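Local atomic coordinates of prolyl endopeptidase (PDB entry 2BKL), a protein that probably hydrolyses oligopeptides as a serine endopeptidase, cutting on the carboxyl side of proline and, much less readily, of alanine. Residues T382-P387 / E461-R465; P360-S366 / Y379-S383; D196-G200 / T223-T227; F182-W186 / L230-L234; P595-V599 / K626-V631. The contacts are given in a common frame with arbitrary orientation. Residues are numbered along the deposited sequence.

Contact 1 of 5, residues T382-P387 / E461-R465; sequences TSFTTP and EANFR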
# COMPACT_ATOMS: atom_id res chain seq x y z
N THR A 382 -4.41 -12.02 11.51
CA THR A 382 -5.33 -10.99 12.02
C THR A 382 -6.72 -11.34 11.53
O THR A 382 -6.91 -12.12 10.62
CB THR A 382 -5.02 -9.55 11.54
OG1 THR A 382 -5.03 -9.51 10.08
CG2 THR A 382 -3.64 -9.12 11.91
N SER A 383 -7.72 -10.69 12.09
CA SER A 383 -9.05 -10.67 11.49
C SER A 383 -9.64 -9.31 11.77
O SER A 383 -9.05 -8.49 12.46
CB SER A 383 -9.97 -11.78 12.05
OG SER A 383 -10.57 -11.43 13.29
N PHE A 384 -10.81 -9.03 11.20
CA PHE A 384 -11.43 -7.73 11.43
C PHE A 384 -11.71 -7.48 12.91
O PHE A 384 -11.82 -6.31 13.31
CB PHE A 384 -12.74 -7.58 10.62
CG PHE A 384 -12.53 -7.33 9.16
CD1 PHE A 384 -12.03 -6.13 8.69
CD2 PHE A 384 -12.85 -8.31 8.24
CE1 PHE A 384 -11.83 -5.94 7.31
CE2 PHE A 384 -12.65 -8.14 6.89
CZ PHE A 384 -12.14 -6.95 6.42
N THR A 385 -11.83 -8.55 13.69
CA THR A 385 -12.05 -8.48 15.14
C THR A 385 -10.93 -9.09 16.02
O THR A 385 -11.08 -9.18 17.24
CB THR A 385 -13.39 -9.16 15.47
OG1 THR A 385 -13.31 -10.55 15.18
CG2 THR A 385 -14.50 -8.66 14.57
N THR A 386 -9.81 -9.48 15.41
CA THR A 386 -8.68 -10.17 16.08
C THR A 386 -7.41 -9.36 15.88
O THR A 386 -6.86 -9.34 14.78
CB THR A 386 -8.41 -11.59 15.48
OG1 THR A 386 -9.54 -12.44 15.65
CG2 THR A 386 -7.31 -12.32 16.24
N PRO A 387 -6.90 -8.72 16.92
CA PRO A 387 -5.59 -8.06 16.83
C PRO A 387 -4.46 -9.02 16.40
O PRO A 387 -4.58 -10.22 16.62
CB PRO A 387 -5.36 -7.52 18.26
CG PRO A 387 -6.71 -7.37 18.80
CD PRO A 387 -7.51 -8.50 18.25
N GLU A 461 -7.93 -7.36 2.49
CA GLU A 461 -7.93 -8.48 3.39
C GLU A 461 -8.48 -8.09 4.74
O GLU A 461 -8.60 -6.91 5.07
CB GLU A 461 -6.50 -8.98 3.66
CG GLU A 461 -5.70 -9.45 2.48
CD GLU A 461 -4.23 -9.65 2.88
OE1 GLU A 461 -3.89 -9.46 4.10
OE2 GLU A 461 -3.44 -10.00 1.98
N ALA A 462 -8.68 -9.11 5.55
CA ALA A 462 -9.16 -8.97 6.94
C ALA A 462 -8.08 -8.54 7.94
O ALA A 462 -7.72 -9.27 8.90
CB ALA A 462 -9.80 -10.32 7.39
N ASN A 463 -7.55 -7.36 7.70
CA ASN A 463 -6.61 -6.70 8.60
C ASN A 463 -7.40 -6.24 9.83
O ASN A 463 -8.57 -5.88 9.75
CB ASN A 463 -5.99 -5.46 7.93
CG ASN A 463 -4.99 -5.80 6.81
OD1 ASN A 463 -4.15 -6.70 6.96
ND2 ASN A 463 -5.07 -5.06 5.70
N PHE A 464 -6.77 -6.27 10.99
CA PHE A 464 -7.37 -5.65 12.17
C PHE A 464 -7.10 -4.16 12.18
O PHE A 464 -5.95 -3.70 12.14
CB PHE A 464 -6.85 -6.27 13.47
CG PHE A 464 -7.45 -5.65 14.70
CD1 PHE A 464 -8.76 -5.89 15.03
CD2 PHE A 464 -6.70 -4.78 15.51
CE1 PHE A 464 -9.33 -5.30 16.16
CE2 PHE A 464 -7.26 -4.19 16.63
CZ PHE A 464 -8.57 -4.45 16.96
N ARG A 465 -8.19 -3.39 12.27
CA ARG A 465 -8.09 -1.96 12.42
C ARG A 465 -8.87 -1.58 13.67
O ARG A 465 -10.10 -1.67 13.68
CB ARG A 465 -8.71 -1.26 11.21
CG ARG A 465 -7.88 -1.24 9.93
CD ARG A 465 -8.56 -0.38 8.83
NE ARG A 465 -7.80 -0.29 7.58
CZ ARG A 465 -7.45 0.85 6.95
NH1 ARG A 465 -7.77 2.05 7.43
NH2 ARG A 465 -6.77 0.77 5.81
O HOH W 1 -10.98 -4.00 12.23

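Contact 2 of 5, residues P360-S366 / Y379-S383; sequences PGVGAAS and YVFTS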
# COMPACT_ATOMS: atom_id res chain seq x y z
N PRO A 360 -5.71 -20.17 13.17
CA PRO A 360 -6.54 -20.08 14.38
C PRO A 360 -8.02 -19.79 14.13
O PRO A 360 -8.86 -20.04 15.00
CB PRO A 360 -5.89 -18.95 15.18
CG PRO A 360 -4.84 -18.39 14.40
CD PRO A 360 -4.71 -19.10 13.09
N GLY A 361 -8.37 -19.31 12.95
CA GLY A 361 -9.72 -18.88 12.68
C GLY A 361 -9.81 -18.27 11.32
O GLY A 361 -8.85 -18.32 10.54
N VAL A 362 -10.98 -17.71 11.03
CA VAL A 362 -11.24 -16.99 9.81
C VAL A 362 -10.63 -15.59 9.95
O VAL A 362 -10.92 -14.87 10.92
CB VAL A 362 -12.76 -16.91 9.53
CG1 VAL A 362 -13.07 -15.98 8.35
CG2 VAL A 362 -13.32 -18.32 9.28
N GLY A 363 -9.76 -15.24 9.02
CA GLY A 363 -9.11 -13.94 9.01
C GLY A 363 -8.10 -13.87 7.90
O GLY A 363 -8.30 -14.40 6.82
N ALA A 364 -6.96 -13.20 8.16
CA ALA A 364 -5.90 -13.01 7.16
C ALA A 364 -4.58 -13.52 7.73
O ALA A 364 -4.18 -13.15 8.80
CB ALA A 364 -5.74 -11.55 6.75
N ALA A 365 -3.90 -14.35 6.97
CA ALA A 365 -2.60 -14.89 7.37
C ALA A 365 -1.54 -14.51 6.37
O ALA A 365 -1.77 -14.61 5.16
CB ALA A 365 -2.66 -16.38 7.50
N SER A 366 -0.34 -14.12 6.84
CA SER A 366 0.79 -13.91 5.97
C SER A 366 1.37 -15.25 5.53
O SER A 366 1.10 -16.29 6.13
CB SER A 366 1.88 -13.10 6.67
OG SER A 366 2.56 -13.91 7.64
N TYR A 379 4.47 -16.60 11.05
CA TYR A 379 3.45 -15.95 10.27
C TYR A 379 2.57 -15.10 11.16
O TYR A 379 2.48 -15.31 12.38
CB TYR A 379 2.61 -16.95 9.46
CG TYR A 379 1.58 -17.75 10.23
CD1 TYR A 379 1.89 -18.97 10.78
CD2 TYR A 379 0.26 -17.29 10.35
CE1 TYR A 379 0.91 -19.73 11.47
CE2 TYR A 379 -0.69 -18.03 11.02
CZ TYR A 379 -0.34 -19.24 11.60
OH TYR A 379 -1.33 -19.95 12.24
N VAL A 380 1.96 -14.11 10.53
CA VAL A 380 1.06 -13.18 11.20
C VAL A 380 -0.36 -13.51 10.85
O VAL A 380 -0.66 -13.78 9.69
CB VAL A 380 1.40 -11.75 10.73
CG1 VAL A 380 0.51 -10.71 11.39
CG2 VAL A 380 2.87 -11.39 10.96
N PHE A 381 -1.23 -13.51 11.85
CA PHE A 381 -2.66 -13.69 11.66
C PHE A 381 -3.46 -12.54 12.26
O PHE A 381 -3.19 -12.11 13.38
CB PHE A 381 -3.11 -15.01 12.27
CG PHE A 381 -4.58 -15.24 12.15
CD1 PHE A 381 -5.09 -15.80 10.99
CD2 PHE A 381 -5.43 -14.90 13.18
CE1 PHE A 381 -6.43 -16.00 10.85
CE2 PHE A 381 -6.76 -15.08 13.05
CZ PHE A 381 -7.28 -15.64 11.89
N THR A 382 -4.41 -12.02 11.51
CA THR A 382 -5.33 -10.99 12.02
C THR A 382 -6.72 -11.34 11.53
O THR A 382 -6.91 -12.12 10.62
CB THR A 382 -5.02 -9.55 11.54
OG1 THR A 382 -5.03 -9.51 10.08
CG2 THR A 382 -3.64 -9.12 11.91
N SER A 383 -7.72 -10.69 12.09
CA SER A 383 -9.05 -10.67 11.49
C SER A 383 -9.64 -9.31 11.77
O SER A 383 -9.05 -8.49 12.46
CB SER A 383 -9.97 -11.78 12.05
OG SER A 383 -10.57 -11.43 13.29

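Contact 3 of 5, residues D196-G200 / T223-T227; sequences DERPG and TGDPT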
# COMPACT_ATOMS: atom_id res chain seq x y z
N ASP A 196 8.65 14.39 -12.88
CA ASP A 196 7.90 13.31 -13.53
C ASP A 196 8.75 12.32 -14.32
O ASP A 196 8.31 11.19 -14.57
CB ASP A 196 6.79 13.87 -14.43
CG ASP A 196 7.33 14.57 -15.63
OD1 ASP A 196 7.93 15.66 -15.43
OD2 ASP A 196 7.19 14.17 -16.82
N GLU A 197 9.96 12.73 -14.71
CA GLU A 197 10.85 11.83 -15.45
C GLU A 197 11.79 11.06 -14.55
O GLU A 197 12.42 10.10 -14.99
CB GLU A 197 11.65 12.63 -16.47
CG GLU A 197 10.79 13.11 -17.64
CD GLU A 197 10.36 11.98 -18.59
OE1 GLU A 197 11.17 11.04 -18.87
OE2 GLU A 197 9.22 12.03 -19.10
N ARG A 198 11.93 11.51 -13.30
CA ARG A 198 12.89 10.92 -12.38
C ARG A 198 12.79 9.39 -12.22
O ARG A 198 13.83 8.75 -12.08
CB ARG A 198 12.83 11.59 -11.01
CG ARG A 198 14.09 11.42 -10.17
CD ARG A 198 13.93 11.98 -8.81
NE ARG A 198 15.12 11.79 -7.99
CZ ARG A 198 15.08 11.80 -6.66
NH1 ARG A 198 13.91 11.98 -6.05
NH2 ARG A 198 16.19 11.63 -5.97
N PRO A 199 11.60 8.81 -12.20
CA PRO A 199 11.53 7.35 -12.05
C PRO A 199 12.27 6.54 -13.12
O PRO A 199 12.56 5.35 -12.89
CB PRO A 199 10.03 7.06 -12.06
CG PRO A 199 9.37 8.27 -11.61
CD PRO A 199 10.25 9.41 -12.16
N GLY A 200 12.56 7.15 -14.26
CA GLY A 200 13.29 6.46 -15.31
C GLY A 200 14.79 6.45 -15.09
O GLY A 200 15.50 5.93 -15.95
N THR A 223 16.79 2.33 -17.09
CA THR A 223 15.98 2.04 -18.26
C THR A 223 15.71 3.28 -19.08
O THR A 223 15.42 3.18 -20.27
CB THR A 223 14.61 1.47 -17.86
OG1 THR A 223 13.86 2.47 -17.15
CG2 THR A 223 14.74 0.25 -16.94
N GLY A 224 15.75 4.45 -18.46
CA GLY A 224 15.36 5.66 -19.12
C GLY A 224 13.87 5.82 -19.40
O GLY A 224 13.46 6.66 -20.20
N ASP A 225 13.06 4.99 -18.75
CA ASP A 225 11.64 4.91 -19.00
C ASP A 225 10.90 5.10 -17.67
O ASP A 225 10.95 4.24 -16.81
CB ASP A 225 11.33 3.53 -19.58
CG ASP A 225 9.90 3.38 -20.00
OD1 ASP A 225 9.07 4.22 -19.62
OD2 ASP A 225 9.54 2.42 -20.76
N PRO A 226 10.25 6.25 -17.51
CA PRO A 226 9.63 6.57 -16.21
C PRO A 226 8.33 5.79 -15.99
O PRO A 226 7.68 5.99 -14.96
CB PRO A 226 9.38 8.07 -16.31
CG PRO A 226 9.14 8.28 -17.78
CD PRO A 226 10.07 7.33 -18.49
N THR A 227 7.93 4.94 -16.94
CA THR A 227 6.81 4.05 -16.72
C THR A 227 7.23 2.70 -16.17
O THR A 227 6.40 1.79 -16.12
CB THR A 227 5.94 3.84 -17.98
OG1 THR A 227 6.67 3.08 -18.97
CG2 THR A 227 5.56 5.17 -18.62
O HOH W 2 15.68 2.80 -14.51

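Contact 4 of 5, residues F182-W186 / L230-L234; sequences FYYEW and LQSDL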
# COMPACT_ATOMS: atom_id res chain seq x y z
N PHE A 182 26.48 -3.83 0.06
CA PHE A 182 25.15 -4.21 -0.38
C PHE A 182 24.82 -3.63 -1.77
O PHE A 182 25.33 -2.56 -2.17
CB PHE A 182 24.11 -3.77 0.63
CG PHE A 182 24.19 -2.32 1.02
CD1 PHE A 182 23.62 -1.32 0.21
CD2 PHE A 182 24.77 -1.94 2.23
CE1 PHE A 182 23.69 0.03 0.60
CE2 PHE A 182 24.83 -0.59 2.62
CZ PHE A 182 24.28 0.37 1.81
N TYR A 183 24.01 -4.37 -2.51
CA TYR A 183 23.37 -3.88 -3.73
C TYR A 183 22.16 -3.04 -3.38
O TYR A 183 21.46 -3.33 -2.42
CB TYR A 183 22.91 -5.05 -4.59
CG TYR A 183 24.03 -5.89 -5.16
CD1 TYR A 183 24.65 -5.56 -6.38
CD2 TYR A 183 24.46 -7.05 -4.53
CE1 TYR A 183 25.64 -6.31 -6.90
CE2 TYR A 183 25.49 -7.80 -5.04
CZ TYR A 183 26.06 -7.43 -6.23
OH TYR A 183 27.08 -8.17 -6.79
N TYR A 184 21.89 -2.01 -4.16
CA TYR A 184 20.73 -1.16 -3.89
C TYR A 184 20.34 -0.37 -5.12
O TYR A 184 21.12 -0.19 -6.06
CB TYR A 184 20.98 -0.21 -2.70
CG TYR A 184 22.02 0.85 -3.01
CD1 TYR A 184 23.38 0.55 -3.08
CD2 TYR A 184 21.65 2.13 -3.35
CE1 TYR A 184 24.33 1.53 -3.41
CE2 TYR A 184 22.59 3.10 -3.67
CZ TYR A 184 23.93 2.79 -3.73
OH TYR A 184 24.85 3.75 -4.07
N GLU A 185 19.11 0.11 -5.09
CA GLU A 185 18.48 0.92 -6.13
C GLU A 185 18.69 2.38 -5.80
O GLU A 185 18.35 2.83 -4.71
CB GLU A 185 16.99 0.64 -6.17
CG GLU A 185 16.58 -0.80 -6.44
CD GLU A 185 16.92 -1.85 -5.37
OE1 GLU A 185 16.99 -1.57 -4.18
OE2 GLU A 185 17.15 -3.04 -5.74
N TRP A 186 19.27 3.12 -6.75
CA TRP A 186 19.74 4.49 -6.52
C TRP A 186 19.13 5.46 -7.54
O TRP A 186 19.04 5.14 -8.72
CB TRP A 186 21.27 4.53 -6.66
CG TRP A 186 21.84 5.86 -6.35
CD1 TRP A 186 21.83 6.51 -5.14
CD2 TRP A 186 22.54 6.71 -7.25
NE1 TRP A 186 22.47 7.73 -5.26
CE2 TRP A 186 22.93 7.86 -6.54
CE3 TRP A 186 22.89 6.61 -8.60
CZ2 TRP A 186 23.63 8.91 -7.13
CZ3 TRP A 186 23.59 7.65 -9.19
CH2 TRP A 186 23.95 8.77 -8.46
N LEU A 230 12.98 -0.29 -11.66
CA LEU A 230 14.12 -1.19 -11.75
C LEU A 230 14.41 -1.70 -10.34
O LEU A 230 14.57 -0.92 -9.42
CB LEU A 230 15.33 -0.43 -12.29
CG LEU A 230 16.54 -1.27 -12.67
CD1 LEU A 230 16.30 -2.06 -13.94
CD2 LEU A 230 17.75 -0.36 -12.84
N GLN A 231 14.46 -3.02 -10.17
CA GLN A 231 14.69 -3.59 -8.85
C GLN A 231 15.67 -4.73 -8.93
O GLN A 231 15.72 -5.46 -9.92
CB GLN A 231 13.36 -4.11 -8.30
CG GLN A 231 13.31 -4.30 -6.80
CD GLN A 231 11.95 -4.76 -6.32
OE1 GLN A 231 10.91 -4.34 -6.86
NE2 GLN A 231 11.94 -5.65 -5.32
N SER A 232 16.50 -4.88 -7.90
CA SER A 232 17.47 -5.98 -7.85
C SER A 232 17.15 -6.94 -6.71
O SER A 232 16.42 -6.61 -5.77
CB SER A 232 18.90 -5.47 -7.74
OG SER A 232 19.16 -4.88 -6.48
N ASP A 233 17.71 -8.15 -6.81
CA ASP A 233 17.69 -9.10 -5.70
C ASP A 233 18.92 -9.98 -5.78
O ASP A 233 19.55 -10.05 -6.83
CB ASP A 233 16.42 -9.95 -5.75
CG ASP A 233 16.02 -10.53 -4.38
OD1 ASP A 233 16.70 -10.23 -3.36
OD2 ASP A 233 15.04 -11.32 -4.24
N LEU A 234 19.27 -10.62 -4.69
CA LEU A 234 20.50 -11.41 -4.58
C LEU A 234 20.18 -12.70 -3.85
O LEU A 234 19.52 -12.69 -2.83
CB LEU A 234 21.59 -10.64 -3.81
CG LEU A 234 22.96 -11.34 -3.76
CD1 LEU A 234 23.65 -11.38 -5.12
CD2 LEU A 234 23.88 -10.67 -2.72

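Contact 5 of 5, residues P595-V599 / K626-V631; sequences PYHHV and KFVAAV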
# COMPACT_ATOMS: atom_id res chain seq x y z
N PRO A 595 -12.64 12.36 -12.22
CA PRO A 595 -13.64 13.00 -11.36
C PRO A 595 -13.66 14.52 -11.43
O PRO A 595 -14.72 15.13 -11.37
CB PRO A 595 -13.25 12.48 -9.96
CG PRO A 595 -12.71 11.13 -10.26
CD PRO A 595 -11.89 11.30 -11.51
N TYR A 596 -12.49 15.14 -11.54
CA TYR A 596 -12.38 16.59 -11.59
C TYR A 596 -13.16 17.18 -12.76
O TYR A 596 -13.62 18.31 -12.67
CB TYR A 596 -10.92 16.98 -11.69
CG TYR A 596 -10.66 18.44 -11.95
CD1 TYR A 596 -11.02 19.41 -11.04
CD2 TYR A 596 -10.04 18.84 -13.11
CE1 TYR A 596 -10.77 20.75 -11.26
CE2 TYR A 596 -9.79 20.20 -13.36
CZ TYR A 596 -10.15 21.13 -12.42
OH TYR A 596 -9.81 22.43 -12.72
N HIS A 597 -13.31 16.40 -13.84
CA HIS A 597 -14.02 16.84 -15.04
C HIS A 597 -15.48 16.43 -15.08
O HIS A 597 -16.16 16.63 -16.10
CB HIS A 597 -13.30 16.32 -16.29
CG HIS A 597 -11.91 16.82 -16.38
ND1 HIS A 597 -10.82 16.09 -15.93
CD2 HIS A 597 -11.41 17.98 -16.87
CE1 HIS A 597 -9.72 16.80 -16.10
NE2 HIS A 597 -10.05 17.95 -16.69
N HIS A 598 -15.99 15.90 -13.96
CA HIS A 598 -17.36 15.42 -13.91
C HIS A 598 -18.14 15.91 -12.71
O HIS A 598 -19.13 15.28 -12.28
CB HIS A 598 -17.38 13.90 -14.02
CG HIS A 598 -17.03 13.43 -15.40
ND1 HIS A 598 -17.96 13.33 -16.42
CD2 HIS A 598 -15.83 13.11 -15.95
CE1 HIS A 598 -17.34 12.94 -17.53
NE2 HIS A 598 -16.05 12.81 -17.27
N VAL A 599 -17.74 17.06 -12.18
CA VAL A 599 -18.52 17.73 -11.12
C VAL A 599 -19.64 18.53 -11.82
O VAL A 599 -19.46 19.70 -12.12
CB VAL A 599 -17.65 18.58 -10.20
CG1 VAL A 599 -18.47 19.21 -9.09
CG2 VAL A 599 -16.50 17.76 -9.63
N LYS A 626 -7.88 21.06 -6.42
CA LYS A 626 -8.75 21.36 -7.55
C LYS A 626 -10.15 20.75 -7.37
O LYS A 626 -11.17 21.39 -7.70
CB LYS A 626 -8.14 20.91 -8.86
CG LYS A 626 -6.85 21.64 -9.25
CD LYS A 626 -6.61 21.70 -10.75
CE LYS A 626 -6.53 20.35 -11.39
NZ LYS A 626 -6.14 20.45 -12.85
N PHE A 627 -10.21 19.51 -6.87
CA PHE A 627 -11.50 18.85 -6.72
C PHE A 627 -12.32 19.53 -5.64
O PHE A 627 -13.51 19.74 -5.86
CB PHE A 627 -11.30 17.36 -6.43
CG PHE A 627 -12.56 16.55 -6.48
CD1 PHE A 627 -13.13 16.21 -7.69
CD2 PHE A 627 -13.20 16.12 -5.30
CE1 PHE A 627 -14.25 15.41 -7.76
CE2 PHE A 627 -14.34 15.35 -5.36
CZ PHE A 627 -14.88 15.01 -6.57
N VAL A 628 -11.73 19.86 -4.50
CA VAL A 628 -12.50 20.52 -3.43
C VAL A 628 -13.03 21.86 -3.90
O VAL A 628 -14.18 22.23 -3.62
CB VAL A 628 -11.75 20.64 -2.09
CG1 VAL A 628 -10.85 21.82 -2.01
CG2 VAL A 628 -12.76 20.70 -0.93
N ALA A 629 -12.23 22.60 -4.67
CA ALA A 629 -12.69 23.85 -5.24
C ALA A 629 -13.89 23.66 -6.15
O ALA A 629 -14.88 24.39 -6.05
CB ALA A 629 -11.58 24.52 -6.00
N ALA A 630 -13.85 22.62 -6.97
CA ALA A 630 -14.95 22.33 -7.90
C ALA A 630 -16.24 21.96 -7.14
O ALA A 630 -17.32 22.39 -7.49
CB ALA A 630 -14.53 21.22 -8.85
N VAL A 631 -16.11 21.18 -6.08
CA VAL A 631 -17.27 20.76 -5.30
C VAL A 631 -17.86 21.93 -4.48
O VAL A 631 -19.08 22.13 -4.44
CB VAL A 631 -16.92 19.55 -4.42
CG1 VAL A 631 -18.05 19.21 -3.49
CG2 VAL A 631 -16.59 18.35 -5.30

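Contact 1 of 5, residues T382-P387 / E461-R465
T382, on a propeller strand, opens the contact where the chain meets a loop of the catalytic domain. Its hydroxyl donates a hydrogen bond to the loop, T382 OG1 to A462 O at 2.9 Å; threonine's beta-branch suits a strand, and its hydroxyl supplies the donor. At S383 the same carbonyl receives a CA-H...O contact (S383 CA to A462 O, 3.2 Å). The S383 side chain points away and holds the hairpin turn together instead: OG accepts from T385 N at 3.2 Å, an ST turn, and shares a hydrogen bond of 2.8 Å with T386 OG1. The F384 ring reaches the loop in a CH-pi contact, with A462 CA over its face 3.8 Å from the centroid. A462 is the centre of an inverse gamma turn, and its short side chain leaves room for that close approach. A water accepts from R465 N (2.9 Å) and donates to F384 O (2.7 Å). Beyond the turn, T386 O lies 3.3 Å from F464 CB, and P387 sets its CG 4.0 Å from the centroid of the F464 ring in a second CH-pi contact. F384 also meets F433, and F464 touches M410. With one direct hydrogen bond between the segments and the two phenylalanines contributing the largest shares of the covered surface, the propeller and catalytic domain are joined here mainly by apolar packing.

Contact 2 of 5, residues P360-S366 / Y379-S383
F381 forms the apolar centre. Its ring is covered on one face by P360, whose CG sits 3.9 Å from the centroid in a CH-pi contact, while A365 CB approaches the ring edge (4.3 Å from F381 CD1). A365 and F381 form a non-hydrogen-bonded antiparallel pair with side chains on the same face of the sheet, and the small methyl of alanine leaves space for the aromatic ring. Y379 extends this surface, with CD2 4.2 Å from A365 CB and OH 3.6 Å from P360 CD; its ring also meets that of Y391 on the next strand. G363 precedes the short strand 364-365 where a beta carbon would collide with T382 O and the F381 ring, so glycine alone fits. Outward from there the backbone takes over. A364 and T382 are a hydrogen-bonded pair, A364 N to T382 O at 2.7 Å and T382 N to A364 O at 2.9 Å. Next, S366 N donates to V380 O (2.9 Å), but the return bond runs from V380 N to the side-chain S366 OG (3.0 Å), the hydroxyl standing in for a main-chain carbonyl. T382 OG1 turns to A462 of the catalytic domain. Strand 364-365, an edge strand of its four-stranded propeller blade, is thus tied to strand 376-383 by main-chain bonds, continued at S366 by one to a hydroxyl, and the proline and aromatic packing covers part of one side.

Contact 3 of 5, residues D196-G200 / T223-T227
Two loops of the beta-propeller pack together here on the side that faces the catalytic domain, near the substrate pocket: the side chain of P199 lies about 9 Å from the bound benzyloxycarbonyl-Ala-Pro and touches the pocket residue Y170. In the first loop, residues 198-200 belong to a 3-10 turn, with G200 N bonded to E197 O at 3.0 Å. The second is shaped by an ST turn, D225 N to T223 OG1 at 3.1 Å, and by an Asx turn, T227 N to D225 OD1 at 3.0 Å. T223 OG1 is also bonded to T228. P226 is the main bump. Lacking an N-H, proline leaves no donor unmet, and its compact apolar ring packs against the first loop, with CB 3.7 Å from D196 O and CG 3.6 Å from E197 OE1. G200 gives it room: its CA is only 3.8 Å from P226 CA, and a beta carbon there would strike D225 N and P226 N. G224 has positive phi, easily adopted without a side chain. D196 forms a salt bridge with R572 of the catalytic domain, which P226 also touches. The direct hydrogen bond between the loops is weak, G224 N to G200 O at 2.9 Å with an angle of 128°.

Contact 4 of 5, residues F182-W186 / L230-L234
Neighbouring blades of the beta-propeller meet here face to face: strand 181-186 of one blade lies against 229-234, an edge strand of the next. The segments run nearly antiparallel, at 171°, but their axes stay 6.7 Å apart, too far for main-chain pairing, so side chains bridge the gap. The polar part centres on E185, a residue long enough to span it. Its carboxylate would be costly to bury alone, but OE1 accepts from T172 N and OE2 forms a salt bridge with K174, whose NZ also bonds S232 O. The apolar part lies at the other end, where Y183 points toward the other strand and its CE2 lies 4.0 Å from L234 CD1. L230 and S232 both touch I204 of the first blade. The compact serine offers two donors to one oxygen: S232 OG reaches E185 OE2 at 2.8 Å and S232 N reaches E185 OE2 at 2.9 Å.

Contact 5 of 5, residues P595-V599 / K626-V631
No hydrogen bond crosses this contact; it is held by the fit of one surface into another. The largest bump on the helix is F627, whose ring pushes into the bend of the segment 595-599. Its CE1 lies 3.8 Å from P595 CB and 3.8 Å from V599 CG2, while F627 CD1 is 4.0 Å from Y596 CA, so the 3-10 turn at 595-597 curves around the ring edge. In return V599 fills a hollow on the helix: its CG2 sits 4.1 Å from A630 CB, its CG1 3.7 Å from A630 O and 4.3 Å from V631 CG2. Alanine suits the floor of that hollow, since its methyl leaves space for the branched valine. The Y596 ring lies along the stem of K626, with K626 CE over its face 4.0 Å from the centroid, and Y596 CE1 3.6 Å from K626 CB. The long aliphatic chain thus covers the ring before carrying NZ to salt bridges with E28, D561 and D22, and D22 also bonds Y596 OH. All this belongs to the alpha/beta-hydrolase domain. Helix 622-632 connects strands 607-613 and 641-646 of its central sheet; F627 reaches L608 and M610 on the first, V631 touches A641 on the second, and helix 534-545 meets P595, V599 and F627.

Overall arrangement
Contacts 1 and 2 form one continuous patch: their centres are 8 Å apart, they share T382 and S383, and A462 O of the catalytic-domain loop packs 3.7 Å from A364 CB. Contacts 3 and 4, with centres 17 Å apart, also touch, T223 CG2 to L230 CD1 at 4.1 Å, as the loop 223-227 leads into strand 229-234. This second pair lies near the ligand: the side chains of Q231 and P199 lie about 7 and 9 Å from it. Contact 1 is 37 Å from contact 3, centre to centre, across the chain's centre. Contact 5, wholly within the catalytic domain, stands apart, with the side chain of P595 about 13 Å from the ligand.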